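Local coordinates for protein nucleoporin NUP82 (Saccharomyces cerevisiae, PDB 3PBP) that serves as a structural constituent of the nuclear pore complex, its N-terminal domain providing the region that interacts with the nucleoporin NUP116, at residues A[306-311]-A[392-397]. The protein carries 1 engineered substitution. Residues are numbered along the deposited sequence; the frame is centred on the assembly and turned at random.
Sequences LIDNGQ and TLSKSI. Engineered in segment 392-397: Ser-396 (natural residue Cys).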
loop_
_atom_site.group_PDB
_atom_site.type_symbol
_atom_site.label_atom_id
_atom_site.label_comp_id
_atom_site.label_asym_id
_atom_site.label_seq_id
_atom_site.Cartn_x
_atom_site.Cartn_y
_atom_site.Cartn_z
ATOM N N LEU A 306 16.223 1.328 -3.410
ATOM C CA LEU A 306 17.209 0.392 -2.929
ATOM C C LEU A 306 18.545 1.093 -2.639
ATOM O O LEU A 306 19.030 1.892 -3.432
ATOM C CB LEU A 306 17.362 -0.713 -3.971
ATOM C CG LEU A 306 17.939 -2.032 -3.484
ATOM C CD1 LEU A 306 17.152 -2.545 -2.301
ATOM C CD2 LEU A 306 17.894 -3.018 -4.613
ATOM N N ILE A 307 19.123 0.780 -1.486
ATOM C CA ILE A 307 20.386 1.355 -1.027
ATOM C C ILE A 307 21.606 0.453 -1.281
ATOM O O ILE A 307 22.700 0.938 -1.559
ATOM C CB ILE A 307 20.288 1.662 0.469
ATOM C CG1 ILE A 307 19.798 3.082 0.664
ATOM C CG2 ILE A 307 21.604 1.453 1.163
ATOM C CD1 ILE A 307 19.646 3.404 2.134
ATOM N N ASP A 308 21.422 -0.856 -1.164
ATOM C CA ASP A 308 22.509 -1.792 -1.408
ATOM C C ASP A 308 21.977 -3.067 -2.053
ATOM O O ASP A 308 20.974 -3.026 -2.761
ATOM C CB ASP A 308 23.228 -2.129 -0.106
ATOM C CG ASP A 308 22.327 -2.799 0.906
ATOM O OD1 ASP A 308 21.296 -3.380 0.507
ATOM O OD2 ASP A 308 22.664 -2.754 2.106
ATOM N N ASN A 309 22.645 -4.192 -1.805
ATOM C CA ASN A 309 22.233 -5.476 -2.375
ATOM C C ASN A 309 21.694 -6.438 -1.341
ATOM O O ASN A 309 21.683 -7.649 -1.570
ATOM C CB ASN A 309 23.409 -6.140 -3.080
ATOM C CG ASN A 309 23.906 -5.328 -4.251
ATOM O OD1 ASN A 309 23.175 -5.116 -5.231
ATOM N ND2 ASN A 309 25.152 -4.856 -4.159
ATOM N N GLY A 310 21.252 -5.900 -0.208
ATOM C CA GLY A 310 20.728 -6.732 0.858
ATOM C C GLY A 310 19.348 -6.294 1.297
ATOM O O GLY A 310 19.035 -6.345 2.490
ATOM N N GLN A 311 18.528 -5.864 0.338
ATOM C CA GLN A 311 17.163 -5.412 0.609
ATOM C C GLN A 311 17.044 -4.169 1.483
ATOM O O GLN A 311 15.950 -3.861 1.962
ATOM C CB GLN A 311 16.343 -6.527 1.245
ATOM C CG GLN A 311 16.053 -7.682 0.337
ATOM C CD GLN A 311 15.218 -8.735 1.026
ATOM O OE1 GLN A 311 14.899 -8.610 2.214
ATOM N NE2 GLN A 311 14.852 -9.782 0.287
ATOM N N THR A 392 27.121 4.909 3.067
ATOM C CA THR A 392 27.737 4.761 4.378
ATOM C C THR A 392 26.747 4.108 5.331
ATOM O O THR A 392 27.122 3.284 6.176
ATOM C CB THR A 392 28.116 6.118 4.961
ATOM O OG1 THR A 392 28.950 6.817 4.029
ATOM C CG2 THR A 392 28.846 5.942 6.275
ATOM N N LEU A 393 25.482 4.495 5.189
ATOM C CA LEU A 393 24.405 3.970 6.014
ATOM C C LEU A 393 24.289 2.447 5.913
ATOM O O LEU A 393 24.079 1.767 6.914
ATOM C CB LEU A 393 23.080 4.625 5.605
ATOM C CG LEU A 393 21.813 4.207 6.358
ATOM C CD1 LEU A 393 21.989 4.367 7.860
ATOM C CD2 LEU A 393 20.659 5.050 5.862
ATOM N N SER A 394 24.428 1.904 4.708
ATOM C CA SER A 394 24.318 0.461 4.550
ATOM C C SER A 394 25.571 -0.226 5.054
ATOM O O SER A 394 25.506 -1.350 5.531
ATOM C CB SER A 394 24.059 0.080 3.091
ATOM O OG SER A 394 25.241 0.148 2.329
ATOM N N LYS A 395 26.712 0.449 4.960
ATOM C CA LYS A 395 27.962 -0.135 5.436
ATOM C C LYS A 395 27.870 -0.353 6.930
ATOM O O LYS A 395 28.209 -1.423 7.427
ATOM C CB LYS A 395 29.152 0.772 5.110
ATOM C CG LYS A 395 29.443 0.842 3.617
ATOM C CD LYS A 395 30.564 1.814 3.260
ATOM C CE LYS A 395 30.740 1.890 1.742
ATOM N NZ LYS A 395 31.795 2.860 1.340
ATOM N N SER A 396 27.396 0.657 7.646
ATOM C CA SER A 396 27.271 0.536 9.085
ATOM C C SER A 396 26.208 -0.494 9.474
ATOM O O SER A 396 26.360 -1.194 10.475
ATOM C CB SER A 396 26.976 1.903 9.720
ATOM O OG SER A 396 25.798 2.481 9.213
ATOM N N ILE A 397 25.141 -0.604 8.684
ATOM C CA ILE A 397 24.100 -1.581 8.995
ATOM C C ILE A 397 24.713 -2.965 8.856
ATOM O O ILE A 397 24.530 -3.831 9.710
ATOM C CB ILE A 397 22.885 -1.511 8.028
ATOM C CG1 ILE A 397 22.136 -0.188 8.194
ATOM C CG2 ILE A 397 21.943 -2.673 8.307
ATOM C CD1 ILE A 397 20.925 -0.061 7.300
#
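Asp-308, in the loop that 306-311 enters from its strand, and Ser-394, on the helical turns of 392-397, come nearest in the backbone, 6.6 Å from CA to CA, and no hydrogen bond joins the two segments. What meets the loop is the side of the helix, so the contact illustrates how a turn can fix its own shape and meet a helix by packing, with a side-chain hydrogen bond one turn farther on. The CB of Ser-394 lies 3.4 Å from Ile-307 CG2 and 3.3 Å from Asp-308 OD2, touched by a methyl and a carboxylate oxygen at once. On the other branch, Ile-307 CD1 lies 4.2 Å from Leu-393 CD2, the two side chains crossing at about a right angle. With CG of Asp-308 set between its backbone N and carbonyl carbon (chi1 62°), OD1 folds back to accept from Gly-310 N, closing an Asx turn; the donor arrives from above the carboxylate plane. OD2 instead accepts from Asn-312 ND2 and from Asn-398 ND2, the latter bond tying loop to helix. Replacing Asp-308 by an alanine would probably leave Gly-310 N and both asparagine amides without this acceptor, and the loop without that polar link. The loop joins strands 299-306 and 313-319 of one beta-propeller blade, and helix 387-399 is inserted between strands 380-385 and 413-419 of another, so the contact bridges two blades.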